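Local coordinates for RNA-dependent RNA Polymerase (Bombyx mori cytoplasmic polyhedrosis virus, PDB 6TZ0), which catalyses RNA-templated RNA synthesis, probably both transcribing plus strands from the double-stranded viral genome and making the complementary minus strands, at residues D42-N47 against E148-I153; V105-G110 against V199-P204; F142-R147 against F183-S188; G178-F183 against I193-S198. All coordinates share one frame; numbering follows the deposited sequence.

How the contacts relate
All four contacts lie in the N-terminal part of the chain, around residues seen to bind ATP, which is absent from this model: Arg37, Arg147, Tyr184 and Asn195. Contacts 1 and 3 share helix 145-160 and have centres about 15 Å apart. Contacts 3 and 4 share Phe183 and the two-strand sheet 183-186/191-194; their centres are about 13 Å apart, and Trp146 of contact 3 stacks on Phe181 of contact 4. Contact 4 is also about 12 Å, centre to centre, from contact 2, whose residues Leu203 and Pro204 touch the Phe183 ring. Contacts 1 and 2 do not touch, their nearest atoms being about 9 Å apart. Phe181 of contact 4 packs on Leu44 and Phe45 of contact 1, so the two touch.

Contact 1: D42-N47 against E148-I153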
loop_
_atom_site.group_PDB
_atom_site.type_symbol
_atom_site.label_atom_id
_atom_site.label_comp_id
_atom_site.label_asym_id
_atom_site.label_seq_id
_atom_site.Cartn_x
_atom_site.Cartn_y
_atom_site.Cartn_z
ATOM N N ASP A 42 31.658 0.915 32.144
ATOM C CA ASP A 42 32.451 1.876 32.906
ATOM C C ASP A 42 32.132 3.309 32.495
ATOM O O ASP A 42 32.075 4.206 33.342
ATOM C CB ASP A 42 33.935 1.580 32.701
ATOM C CG ASP A 42 34.823 2.262 33.723
ATOM O OD1 ASP A 42 34.302 2.904 34.657
ATOM O OD2 ASP A 42 36.058 2.164 33.582
ATOM N N PHE A 43 31.928 3.541 31.199
ATOM C CA PHE A 43 31.643 4.880 30.700
ATOM C C PHE A 43 30.243 5.330 31.084
ATOM O O PHE A 43 30.045 6.481 31.487
ATOM C CB PHE A 43 31.816 4.905 29.183
ATOM C CG PHE A 43 31.547 6.239 28.560
ATOM C CD1 PHE A 43 32.464 7.267 28.679
ATOM C CD2 PHE A 43 30.387 6.462 27.834
ATOM C CE1 PHE A 43 32.227 8.494 28.103
ATOM C CE2 PHE A 43 30.144 7.690 27.255
ATOM C CZ PHE A 43 31.064 8.705 27.391
ATOM N N LEU A 44 29.260 4.442 30.961
ATOM C CA LEU A 44 27.893 4.836 31.261
ATOM C C LEU A 44 27.612 4.898 32.752
ATOM O O LEU A 44 26.675 5.589 33.161
ATOM C CB LEU A 44 26.907 3.876 30.591
ATOM C CG LEU A 44 26.860 3.901 29.062
ATOM C CD1 LEU A 44 25.978 2.794 28.541
ATOM C CD2 LEU A 44 26.359 5.239 28.567
ATOM N N PHE A 45 28.396 4.209 33.575
ATOM C CA PHE A 45 28.110 4.078 34.999
ATOM C C PHE A 45 29.362 4.318 35.822
ATOM O O PHE A 45 29.722 3.528 36.696
ATOM C CB PHE A 45 27.531 2.709 35.317
ATOM C CG PHE A 45 26.338 2.362 34.493
ATOM C CD1 PHE A 45 25.154 3.055 34.642
ATOM C CD2 PHE A 45 26.395 1.323 33.583
ATOM C CE1 PHE A 45 24.056 2.738 33.882
ATOM C CE2 PHE A 45 25.297 0.996 32.821
ATOM C CZ PHE A 45 24.126 1.703 32.972
ATOM N N ASN A 46 30.057 5.412 35.535
ATOM C CA ASN A 46 31.211 5.803 36.327
ATOM C C ASN A 46 30.765 6.249 37.717
ATOM O O ASN A 46 29.624 6.669 37.925
ATOM C CB ASN A 46 31.974 6.924 35.621
ATOM C CG ASN A 46 33.357 7.158 36.198
ATOM O OD1 ASN A 46 33.791 6.458 37.112
ATOM N ND2 ASN A 46 34.052 8.157 35.670
ATOM N N ASN A 47 31.680 6.140 38.680
ATOM C CA ASN A 47 31.344 6.458 40.063
ATOM C C ASN A 47 31.431 7.959 40.320
ATOM O O ASN A 47 30.775 8.480 41.229
ATOM C CB ASN A 47 32.275 5.687 40.998
ATOM C CG ASN A 47 31.750 5.598 42.414
ATOM O OD1 ASN A 47 30.650 6.054 42.719
ATOM N ND2 ASN A 47 32.546 5.008 43.295
ATOM N N GLU A 148 24.497 2.584 21.054
ATOM C CA GLU A 148 23.799 3.796 20.643
ATOM C C GLU A 148 23.658 4.774 21.802
ATOM O O GLU A 148 23.820 5.992 21.619
ATOM C CB GLU A 148 22.437 3.430 20.060
ATOM C CG GLU A 148 22.537 2.599 18.793
ATOM C CD GLU A 148 21.189 2.273 18.194
ATOM O OE1 GLU A 148 20.163 2.600 18.819
ATOM O OE2 GLU A 148 21.153 1.686 17.097
ATOM N N LEU A 149 23.394 4.259 23.008
ATOM C CA LEU A 149 23.363 5.127 24.180
ATOM C C LEU A 149 24.749 5.692 24.491
ATOM O O LEU A 149 24.871 6.855 24.899
ATOM C CB LEU A 149 22.792 4.365 25.377
ATOM C CG LEU A 149 22.556 5.181 26.648
ATOM C CD1 LEU A 149 21.545 6.273 26.389
ATOM C CD2 LEU A 149 22.101 4.307 27.788
ATOM N N CYS A 150 25.805 4.899 24.266
ATOM C CA CYS A 150 27.172 5.396 24.406
ATOM C C CYS A 150 27.475 6.495 23.401
ATOM O O CYS A 150 28.176 7.457 23.728
ATOM C CB CYS A 150 28.186 4.261 24.255
ATOM S SG CYS A 150 28.334 3.153 25.659
ATOM N N ALA A 151 26.938 6.383 22.182
ATOM C CA ALA A 151 27.140 7.426 21.178
ATOM C C ALA A 151 26.469 8.732 21.585
ATOM O O ALA A 151 27.075 9.808 21.464
ATOM C CB ALA A 151 26.623 6.956 19.823
ATOM N N VAL A 152 25.239 8.649 22.106
ATOM C CA VAL A 152 24.521 9.851 22.540
ATOM C C VAL A 152 25.228 10.516 23.722
ATOM O O VAL A 152 25.447 11.739 23.730
ATOM C CB VAL A 152 23.059 9.509 22.880
ATOM C CG1 VAL A 152 22.342 10.710 23.446
ATOM C CG2 VAL A 152 22.340 9.040 21.652
ATOM N N ILE A 153 25.631 9.717 24.714
ATOM C CA ILE A 153 26.277 10.263 25.909
ATOM C C ILE A 153 27.664 10.819 25.581
ATOM O O ILE A 153 28.060 11.868 26.106
ATOM C CB ILE A 153 26.314 9.187 27.013
ATOM C CG1 ILE A 153 24.893 8.837 27.461
ATOM C CG2 ILE A 153 27.128 9.620 28.201
ATOM C CD1 ILE A 153 24.125 9.992 28.032
#
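Leu44 carries the dense part of this contact, spreading its branches over three residues of the helical segment 148-153. Its CD1 methyl lies 3.7 Å from Cys150 SG and also reaches Leu149 CD2, at 4.2 Å, while its other methyl, CD2, meets Ile153 CG1 at 4.0 Å. The two backbones come nearest at the same place, with 6.9 Å from Leu44 CA to Cys150 CA. Cys150 SG stands anti to the carbonyl carbon (chi1 -75°), which puts the sulfur beside Leu44 CG and CD1.

Phe43 adds a second, less enclosed point of contact. The rim atom CE2 of its ring comes within 3.7 Å of Ile153 CG2 and 4.0 Å of Cys150 O. Both approaches are oblique to the ring, and the Phe43 and Ile153 side chains cross at a slant. Ile153 thus serves both neighbours, CG1 for Leu44 and CG2 for Phe43. Phe43, however, is only partly covered.

Beyond Leu44 the chain leaves helical geometry at Phe45, and the packing against 148-153 ends. Phe45 turns its ring to His41, His176 and helix 166-175, and Asn46 O is bonded by Lys172 NZ. Asp42 and Asn47 lie on the solvent side.

The 258 Å² buried here is apolar helix-to-helix packing between the C-terminal end of helix 37-44 and the first half of helix 145-160. These two helices contribute to an ATP-binding site: the side chains of Arg37 and Arg147, which bind ATP though none is bound in this model, lie about 8 Å and about 5 Å from that of Cys150.

Contact 2: V105-G110 against V199-P204; sequences VTFRAG and VASILP
The Phe107 ring receives Ser201 on one face: Ser201 CB sits 4.0 Å from the ring centroid and only 3° off the normal, a CH-pi contact over the centre. Tyr81 meets the same ring in an edge-to-face pair, and Met133 of helix 121-134 touches both Phe107 and Ser201. The other flat group, the guanidinium of Arg108, is directed elsewhere and forms a salt bridge with Glu80.

Ser201 OG lies between its own backbone N and carbonyl carbon (chi1 62°). It donates to Val105 O at 2.9 Å, in the carbonyl plane on a lone pair, and accepts from Phe107 N at 3.0 Å with an N-H...O angle of 157°. Two backbone bonds follow: Ala109 N gives to Val199 O at 2.9 Å, and Ser201 N makes a weak, bent one to Phe107 O. Arg108 and Ala200 form a single beta bridge. Thr106 crosses Ile202 at about a right angle, and Thr106 OG1 bonds to Ala238 O.

Backbone bonds and one buried serine thus join the loop before helix 121-134 to the loop leading from strand 191-194 to helix 206-218. Acting as both donor and acceptor, Ser201 OG pairs buried backbone atoms and fixes its own rotation, leaving CB to the Phe107 face.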
loop_
_atom_site.group_PDB
_atom_site.type_symbol
_atom_site.label_atom_id
_atom_site.label_comp_id
_atom_site.label_asym_id
_atom_site.label_seq_id
_atom_site.Cartn_x
_atom_site.Cartn_y
_atom_site.Cartn_z
ATOM N N VAL A 105 2.142 -3.764 29.148
ATOM C CA VAL A 105 1.943 -3.236 30.494
ATOM C C VAL A 105 3.253 -3.370 31.263
ATOM O O VAL A 105 4.062 -4.258 30.986
ATOM C CB VAL A 105 0.776 -3.994 31.167
ATOM C CG1 VAL A 105 0.414 -3.444 32.535
ATOM C CG2 VAL A 105 -0.434 -3.958 30.282
ATOM N N THR A 106 3.501 -2.455 32.197
ATOM C CA THR A 106 4.715 -2.491 33.004
ATOM C C THR A 106 4.552 -3.476 34.158
ATOM O O THR A 106 3.607 -3.367 34.945
ATOM C CB THR A 106 5.033 -1.094 33.525
ATOM O OG1 THR A 106 5.172 -0.201 32.418
ATOM C CG2 THR A 106 6.324 -1.101 34.305
ATOM N N PHE A 107 5.472 -4.436 34.252
ATOM C CA PHE A 107 5.515 -5.391 35.353
ATOM C C PHE A 107 6.955 -5.865 35.522
ATOM O O PHE A 107 7.846 -5.478 34.765
ATOM C CB PHE A 107 4.532 -6.553 35.130
ATOM C CG PHE A 107 4.709 -7.274 33.820
ATOM C CD1 PHE A 107 5.560 -8.353 33.709
ATOM C CD2 PHE A 107 3.997 -6.882 32.705
ATOM C CE1 PHE A 107 5.714 -9.007 32.510
ATOM C CE2 PHE A 107 4.153 -7.530 31.501
ATOM C CZ PHE A 107 5.014 -8.593 31.407
ATOM N N ARG A 108 7.183 -6.695 36.534
ATOM C CA ARG A 108 8.514 -7.226 36.797
ATOM C C ARG A 108 8.838 -8.335 35.806
ATOM O O ARG A 108 8.007 -9.202 35.536
ATOM C CB ARG A 108 8.607 -7.737 38.234
ATOM C CG ARG A 108 9.983 -8.235 38.636
ATOM C CD ARG A 108 10.030 -8.641 40.092
ATOM N NE ARG A 108 9.136 -9.754 40.382
ATOM C CZ ARG A 108 9.457 -11.034 40.240
ATOM N NH1 ARG A 108 10.663 -11.381 39.819
ATOM N NH2 ARG A 108 8.568 -11.968 40.527
ATOM N N ALA A 109 10.060 -8.302 35.265
ATOM C CA ALA A 109 10.406 -9.112 34.098
ATOM C C ALA A 109 10.444 -10.607 34.402
ATOM O O ALA A 109 10.281 -11.424 33.490
ATOM C CB ALA A 109 11.751 -8.660 33.535
ATOM N N GLY A 110 10.661 -10.986 35.654
ATOM C CA GLY A 110 10.613 -12.380 36.031
ATOM C C GLY A 110 9.265 -12.864 36.502
ATOM O O GLY A 110 9.119 -14.041 36.834
ATOM N N VAL A 199 14.011 -6.251 37.215
ATOM C CA VAL A 199 13.833 -4.984 36.525
ATOM C C VAL A 199 12.476 -4.985 35.814
ATOM O O VAL A 199 11.842 -6.033 35.640
ATOM C CB VAL A 199 15.008 -4.763 35.555
ATOM C CG1 VAL A 199 14.823 -5.538 34.256
ATOM C CG2 VAL A 199 15.283 -3.293 35.322
ATOM N N ALA A 200 12.012 -3.796 35.426
ATOM C CA ALA A 200 10.697 -3.650 34.818
ATOM C C ALA A 200 10.670 -4.183 33.391
ATOM O O ALA A 200 11.705 -4.426 32.772
ATOM C CB ALA A 200 10.263 -2.187 34.818
ATOM N N SER A 201 9.455 -4.349 32.869
ATOM C CA SER A 201 9.284 -4.967 31.559
ATOM C C SER A 201 9.473 -3.961 30.432
ATOM O O SER A 201 10.048 -4.289 29.389
ATOM C CB SER A 201 7.906 -5.608 31.474
ATOM O OG SER A 201 6.902 -4.624 31.621
ATOM N N ILE A 202 8.998 -2.725 30.623
ATOM C CA ILE A 202 9.112 -1.682 29.603
ATOM C C ILE A 202 10.469 -0.998 29.640
ATOM O O ILE A 202 10.746 -0.112 28.822
ATOM C CB ILE A 202 7.920 -0.726 29.819
ATOM C CG1 ILE A 202 7.619 0.116 28.573
ATOM C CG2 ILE A 202 8.185 0.162 31.018
ATOM C CD1 ILE A 202 7.287 -0.688 27.344
ATOM N N LEU A 203 11.344 -1.424 30.542
ATOM C CA LEU A 203 12.627 -0.758 30.743
ATOM C C LEU A 203 13.612 -0.818 29.565
ATOM O O LEU A 203 14.397 0.135 29.430
ATOM C CB LEU A 203 13.231 -1.317 32.039
ATOM C CG LEU A 203 14.339 -0.641 32.846
ATOM C CD1 LEU A 203 15.712 -0.994 32.361
ATOM C CD2 LEU A 203 14.144 0.863 32.841
ATOM N N PRO A 204 13.652 -1.849 28.694
ATOM C CA PRO A 204 14.545 -1.728 27.520
ATOM C C PRO A 204 14.131 -0.718 26.456
ATOM O O PRO A 204 14.903 -0.495 25.518
ATOM C CB PRO A 204 14.567 -3.152 26.955
ATOM C CG PRO A 204 14.339 -3.990 28.094
ATOM C CD PRO A 204 13.355 -3.275 28.941
#

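Contact 3: F142-R147 against F183-S188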
loop_
_atom_site.group_PDB
_atom_site.type_symbol
_atom_site.label_atom_id
_atom_site.label_comp_id
_atom_site.label_asym_id
_atom_site.label_seq_id
_atom_site.Cartn_x
_atom_site.Cartn_y
_atom_site.Cartn_z
ATOM N N PHE A 142 21.524 0.684 14.120
ATOM C CA PHE A 142 22.905 0.545 13.681
ATOM C C PHE A 142 23.679 -0.530 14.427
ATOM O O PHE A 142 24.420 -1.296 13.802
ATOM C CB PHE A 142 23.628 1.888 13.810
ATOM C CG PHE A 142 23.050 2.960 12.947
ATOM C CD1 PHE A 142 23.188 2.906 11.572
ATOM C CD2 PHE A 142 22.395 4.038 13.506
ATOM C CE1 PHE A 142 22.668 3.896 10.772
ATOM C CE2 PHE A 142 21.879 5.032 12.709
ATOM C CZ PHE A 142 22.018 4.960 11.341
ATOM N N ALA A 143 23.534 -0.613 15.741
ATOM C CA ALA A 143 24.335 -1.524 16.542
ATOM C C ALA A 143 23.473 -1.982 17.708
ATOM O O ALA A 143 22.244 -1.890 17.654
ATOM C CB ALA A 143 25.639 -0.847 16.994
ATOM N N ASP A 144 24.109 -2.494 18.754
ATOM C CA ASP A 144 23.393 -2.770 19.984
ATOM C C ASP A 144 22.931 -1.467 20.629
ATOM O O ASP A 144 23.432 -0.382 20.330
ATOM C CB ASP A 144 24.272 -3.560 20.950
ATOM C CG ASP A 144 24.552 -4.966 20.456
ATOM O OD1 ASP A 144 23.705 -5.522 19.725
ATOM O OD2 ASP A 144 25.618 -5.521 20.800
ATOM N N LEU A 145 21.960 -1.589 21.532
ATOM C CA LEU A 145 21.330 -0.411 22.113
ATOM C C LEU A 145 22.253 0.310 23.090
ATOM O O LEU A 145 22.174 1.540 23.225
ATOM C CB LEU A 145 20.016 -0.807 22.790
ATOM C CG LEU A 145 19.933 -1.523 24.142
ATOM C CD1 LEU A 145 18.510 -1.453 24.631
ATOM C CD2 LEU A 145 20.373 -2.970 24.088
ATOM N N TRP A 146 23.151 -0.421 23.751
ATOM C CA TRP A 146 24.075 0.240 24.660
ATOM C C TRP A 146 25.141 1.010 23.900
ATOM O O TRP A 146 25.613 2.036 24.385
ATOM C CB TRP A 146 24.716 -0.765 25.615
ATOM C CG TRP A 146 23.728 -1.459 26.500
ATOM C CD1 TRP A 146 23.332 -2.756 26.419
ATOM C CD2 TRP A 146 22.952 -0.869 27.548
ATOM N NE1 TRP A 146 22.388 -3.026 27.377
ATOM C CE2 TRP A 146 22.136 -1.882 28.083
ATOM C CE3 TRP A 146 22.886 0.409 28.102
ATOM C CZ2 TRP A 146 21.262 -1.653 29.135
ATOM C CZ3 TRP A 146 22.019 0.633 29.140
ATOM C CH2 TRP A 146 21.221 -0.391 29.650
ATOM N N ARG A 147 25.489 0.568 22.692
ATOM C CA ARG A 147 26.423 1.327 21.866
ATOM C C ARG A 147 25.795 2.619 21.363
ATOM O O ARG A 147 26.468 3.652 21.274
ATOM C CB ARG A 147 26.891 0.469 20.698
ATOM C CG ARG A 147 27.716 -0.706 21.134
ATOM C CD ARG A 147 28.144 -1.538 19.962
ATOM N NE ARG A 147 28.888 -2.709 20.398
ATOM C CZ ARG A 147 29.312 -3.666 19.587
ATOM N NH1 ARG A 147 29.984 -4.698 20.075
ATOM N NH2 ARG A 147 29.060 -3.595 18.287
ATOM N N PHE A 183 20.229 -6.136 31.019
ATOM C CA PHE A 183 19.756 -6.968 29.926
ATOM C C PHE A 183 20.740 -6.820 28.778
ATOM O O PHE A 183 21.633 -5.972 28.810
ATOM C CB PHE A 183 18.327 -6.590 29.505
ATOM C CG PHE A 183 18.140 -5.121 29.242
ATOM C CD1 PHE A 183 18.416 -4.574 28.001
ATOM C CD2 PHE A 183 17.686 -4.285 30.244
ATOM C CE1 PHE A 183 18.258 -3.232 27.774
ATOM C CE2 PHE A 183 17.526 -2.940 30.014
ATOM C CZ PHE A 183 17.815 -2.415 28.782
ATOM N N TYR A 184 20.554 -7.647 27.757
ATOM C CA TYR A 184 21.326 -7.542 26.527
ATOM C C TYR A 184 20.545 -8.245 25.431
ATOM O O TYR A 184 19.594 -8.982 25.696
ATOM C CB TYR A 184 22.734 -8.134 26.683
ATOM C CG TYR A 184 22.782 -9.623 26.937
ATOM C CD1 TYR A 184 22.632 -10.136 28.222
ATOM C CD2 TYR A 184 23.029 -10.513 25.902
ATOM C CE1 TYR A 184 22.684 -11.485 28.459
ATOM C CE2 TYR A 184 23.085 -11.868 26.129
ATOM C CZ TYR A 184 22.913 -12.349 27.409
ATOM O OH TYR A 184 22.973 -13.702 27.640
ATOM N N GLU A 185 20.960 -8.017 24.195
ATOM C CA GLU A 185 20.356 -8.677 23.054
ATOM C C GLU A 185 21.394 -9.530 22.344
ATOM O O GLU A 185 22.595 -9.255 22.403
ATOM C CB GLU A 185 19.743 -7.665 22.079
ATOM C CG GLU A 185 20.727 -6.706 21.447
ATOM C CD GLU A 185 20.045 -5.713 20.532
ATOM O OE1 GLU A 185 18.810 -5.792 20.398
ATOM O OE2 GLU A 185 20.734 -4.849 19.950
ATOM N N SER A 186 20.917 -10.576 21.682
ATOM C CA SER A 186 21.772 -11.453 20.909
ATOM C C SER A 186 21.172 -11.600 19.517
ATOM O O SER A 186 19.980 -11.921 19.390
ATOM C CB SER A 186 21.900 -12.821 21.565
ATOM O OG SER A 186 20.659 -13.488 21.507
ATOM N N PRO A 187 21.949 -11.375 18.457
ATOM C CA PRO A 187 21.434 -11.648 17.109
ATOM C C PRO A 187 21.330 -13.128 16.794
ATOM O O PRO A 187 20.654 -13.488 15.822
ATOM C CB PRO A 187 22.452 -10.952 16.200
ATOM C CG PRO A 187 23.703 -10.920 17.002
ATOM C CD PRO A 187 23.283 -10.755 18.430
ATOM N N SER A 188 21.974 -13.995 17.578
ATOM C CA SER A 188 21.844 -15.431 17.362
ATOM C C SER A 188 20.477 -15.945 17.793
ATOM O O SER A 188 19.916 -16.830 17.140
ATOM C CB SER A 188 22.946 -16.174 18.113
ATOM O OG SER A 188 22.782 -16.042 19.511
#
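Trp146 NE1 donates to Phe183 O over 3.4 Å, a weak hydrogen bond with an N-H...O angle of 152°; the carbonyl oxygen lies at the edge of the indole, near its plane. The same two residues meet through their rings. Trp146 CZ2 stands over one face of Phe183, toward the rim, 3.5 Å from Phe183 CZ. With centroids 5.2 Å apart and planes at 34°, the pair is oblique. Leu145 comes to a different part of this ring: Leu145 CD1 touches Phe183 CE1 at 3.6 Å, at the edge and in the ring plane.

These residues join the N-terminal turn of helix 145-160 to strand 183-186, the first arm of a beta hairpin with strand 191-194. Val207 of helix 206-218 packs on Leu145, Trp146 and Phe183. Arg147 and Tyr184, which bind ATP, flank the contact on the two segments.

Towards the partly exposed end, Asp144, in the N-cap position but making no capping bond, faces Glu185. The Glu185 chain is extended beyond CG, which carries CD toward Asp144; OE2 lies beside Asp144 OD1, the carboxylate planes are 63° apart, and the two acceptors form no bond. The other oxygen, Glu185 OE1, forms a salt bridge with Arg138 NE, which would probably lower the local negative charge.

Contact 4: G178-F183 against I193-S198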
loop_
_atom_site.group_PDB
_atom_site.type_symbol
_atom_site.label_atom_id
_atom_site.label_comp_id
_atom_site.label_asym_id
_atom_site.label_seq_id
_atom_site.Cartn_x
_atom_site.Cartn_y
_atom_site.Cartn_z
ATOM N N GLY A 178 23.793 -3.398 39.473
ATOM C CA GLY A 178 24.896 -4.327 39.615
ATOM C C GLY A 178 26.143 -3.878 38.879
ATOM O O GLY A 178 26.371 -2.690 38.641
ATOM N N ASP A 179 26.967 -4.861 38.519
ATOM C CA ASP A 179 28.201 -4.618 37.783
ATOM C C ASP A 179 28.133 -5.090 36.338
ATOM O O ASP A 179 29.170 -5.169 35.674
ATOM C CB ASP A 179 29.386 -5.276 38.492
ATOM C CG ASP A 179 29.821 -4.511 39.727
ATOM O OD1 ASP A 179 29.665 -3.273 39.742
ATOM O OD2 ASP A 179 30.320 -5.139 40.682
ATOM N N GLU A 180 26.945 -5.410 35.839
ATOM C CA GLU A 180 26.718 -5.643 34.421
ATOM C C GLU A 180 25.454 -4.906 34.000
ATOM O O GLU A 180 24.743 -4.327 34.826
ATOM C CB GLU A 180 26.607 -7.136 34.095
ATOM C CG GLU A 180 27.907 -7.901 34.216
ATOM C CD GLU A 180 27.761 -9.345 33.801
ATOM O OE1 GLU A 180 26.618 -9.770 33.535
ATOM O OE2 GLU A 180 28.788 -10.054 33.737
ATOM N N PHE A 181 25.182 -4.918 32.700
ATOM C CA PHE A 181 23.956 -4.326 32.203
ATOM C C PHE A 181 22.766 -5.195 32.613
ATOM O O PHE A 181 22.897 -6.414 32.726
ATOM C CB PHE A 181 24.006 -4.181 30.684
ATOM C CG PHE A 181 25.050 -3.215 30.194
ATOM C CD1 PHE A 181 24.880 -1.851 30.345
ATOM C CD2 PHE A 181 26.174 -3.674 29.530
ATOM C CE1 PHE A 181 25.829 -0.961 29.877
ATOM C CE2 PHE A 181 27.125 -2.790 29.059
ATOM C CZ PHE A 181 26.950 -1.432 29.233
ATOM N N PRO A 182 21.600 -4.587 32.865
ATOM C CA PRO A 182 20.443 -5.376 33.329
ATOM C C PRO A 182 19.871 -6.313 32.282
ATOM O O PRO A 182 19.094 -7.208 32.636
ATOM C CB PRO A 182 19.417 -4.303 33.713
ATOM C CG PRO A 182 20.211 -3.074 33.928
ATOM C CD PRO A 182 21.332 -3.143 32.949
ATOM N N PHE A 183 20.229 -6.136 31.019
ATOM C CA PHE A 183 19.756 -6.968 29.926
ATOM C C PHE A 183 20.740 -6.820 28.778
ATOM O O PHE A 183 21.633 -5.972 28.810
ATOM C CB PHE A 183 18.327 -6.590 29.505
ATOM C CG PHE A 183 18.140 -5.121 29.242
ATOM C CD1 PHE A 183 18.416 -4.574 28.001
ATOM C CD2 PHE A 183 17.686 -4.285 30.244
ATOM C CE1 PHE A 183 18.258 -3.232 27.774
ATOM C CE2 PHE A 183 17.526 -2.940 30.014
ATOM C CZ PHE A 183 17.815 -2.415 28.782
ATOM N N ILE A 193 17.790 -10.798 26.097
ATOM C CA ILE A 193 17.983 -11.643 27.268
ATOM C C ILE A 193 18.148 -10.754 28.491
ATOM O O ILE A 193 18.993 -9.852 28.506
ATOM C CB ILE A 193 19.195 -12.574 27.085
ATOM C CG1 ILE A 193 18.963 -13.586 25.957
ATOM C CG2 ILE A 193 19.509 -13.303 28.373
ATOM C CD1 ILE A 193 19.563 -13.201 24.622
ATOM N N PHE A 194 17.330 -10.991 29.512
ATOM C CA PHE A 194 17.429 -10.275 30.777
ATOM C C PHE A 194 18.449 -10.951 31.683
ATOM O O PHE A 194 18.465 -12.179 31.799
ATOM C CB PHE A 194 16.071 -10.226 31.473
ATOM C CG PHE A 194 15.072 -9.343 30.795
ATOM C CD1 PHE A 194 14.990 -7.996 31.104
ATOM C CD2 PHE A 194 14.229 -9.856 29.826
ATOM C CE1 PHE A 194 14.069 -7.183 30.471
ATOM C CE2 PHE A 194 13.315 -9.051 29.187
ATOM C CZ PHE A 194 13.233 -7.715 29.512
ATOM N N ASN A 195 19.299 -10.147 32.318
ATOM C CA ASN A 195 20.168 -10.652 33.372
ATOM C C ASN A 195 19.563 -10.447 34.752
ATOM O O ASN A 195 19.595 -11.358 35.584
ATOM C CB ASN A 195 21.538 -9.981 33.310
ATOM C CG ASN A 195 22.369 -10.463 32.151
ATOM O OD1 ASN A 195 22.383 -11.649 31.835
ATOM N ND2 ASN A 195 23.080 -9.543 31.512
ATOM N N ASP A 196 19.013 -9.265 35.010
ATOM C CA ASP A 196 18.334 -8.955 36.263
ATOM C C ASP A 196 16.839 -9.150 36.055
ATOM O O ASP A 196 16.211 -8.402 35.302
ATOM C CB ASP A 196 18.639 -7.529 36.705
ATOM C CG ASP A 196 20.076 -7.348 37.130
ATOM O OD1 ASP A 196 20.655 -8.290 37.712
ATOM O OD2 ASP A 196 20.642 -6.271 36.861
ATOM N N LYS A 197 16.265 -10.150 36.723
ATOM C CA LYS A 197 14.836 -10.402 36.601
ATOM C C LYS A 197 13.997 -9.433 37.418
ATOM O O LYS A 197 12.775 -9.403 37.253
ATOM C CB LYS A 197 14.512 -11.831 37.030
ATOM C CG LYS A 197 15.225 -12.908 36.241
ATOM C CD LYS A 197 14.775 -12.935 34.801
ATOM C CE LYS A 197 15.325 -14.158 34.084
ATOM N NZ LYS A 197 16.799 -14.095 33.901
ATOM N N SER A 198 14.620 -8.639 38.288
ATOM C CA SER A 198 13.859 -7.742 39.149
ATOM C C SER A 198 13.524 -6.432 38.444
ATOM O O SER A 198 12.818 -5.586 39.002
ATOM C CB SER A 198 14.641 -7.477 40.432
ATOM O OG SER A 198 15.860 -6.820 40.143
#
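Asn195 and Glu180 cross at about a right angle, amide and carboxylate planes turned 57° from each other. Their polar ends do not bond: Glu180 OE1 stays 4.1 Å from Asn195 ND2. Asn195 CG, anti to the carbonyl carbon (chi1 -73°), is set toward segment 178-183. Asn195 ND2 gives a long, weak but nearly straight hydrogen bond to Phe181 O (3.4 Å). Asp196 leans against the proline across from it, OD2 lying 3.6 Å from Pro182 CA.

The backbones themselves are tied at Pro182 O, which accepts from Asn195 N at 3.0 Å and from Asp196 N at 3.1 Å, both donors lying on the same face of the carbonyl plane. This grip closes the open end of the beta hairpin made by strands 183-186 and 191-194. Phe183 and Phe194 form an antiparallel non-hydrogen-bonded pair there, their CA atoms 4.1 Å apart and their side chains on one face of the sheet.

In that pair Phe194 CD1 approaches Phe183 CB at 4.0 Å, obliquely to the Phe194 ring, which also meets His134. Asn195, an ATP-binding residue, rests beside Tyr184, another of that site. The Phe181 ring turns from 193-198 and stacks on Trp146, edge-to-face with His41.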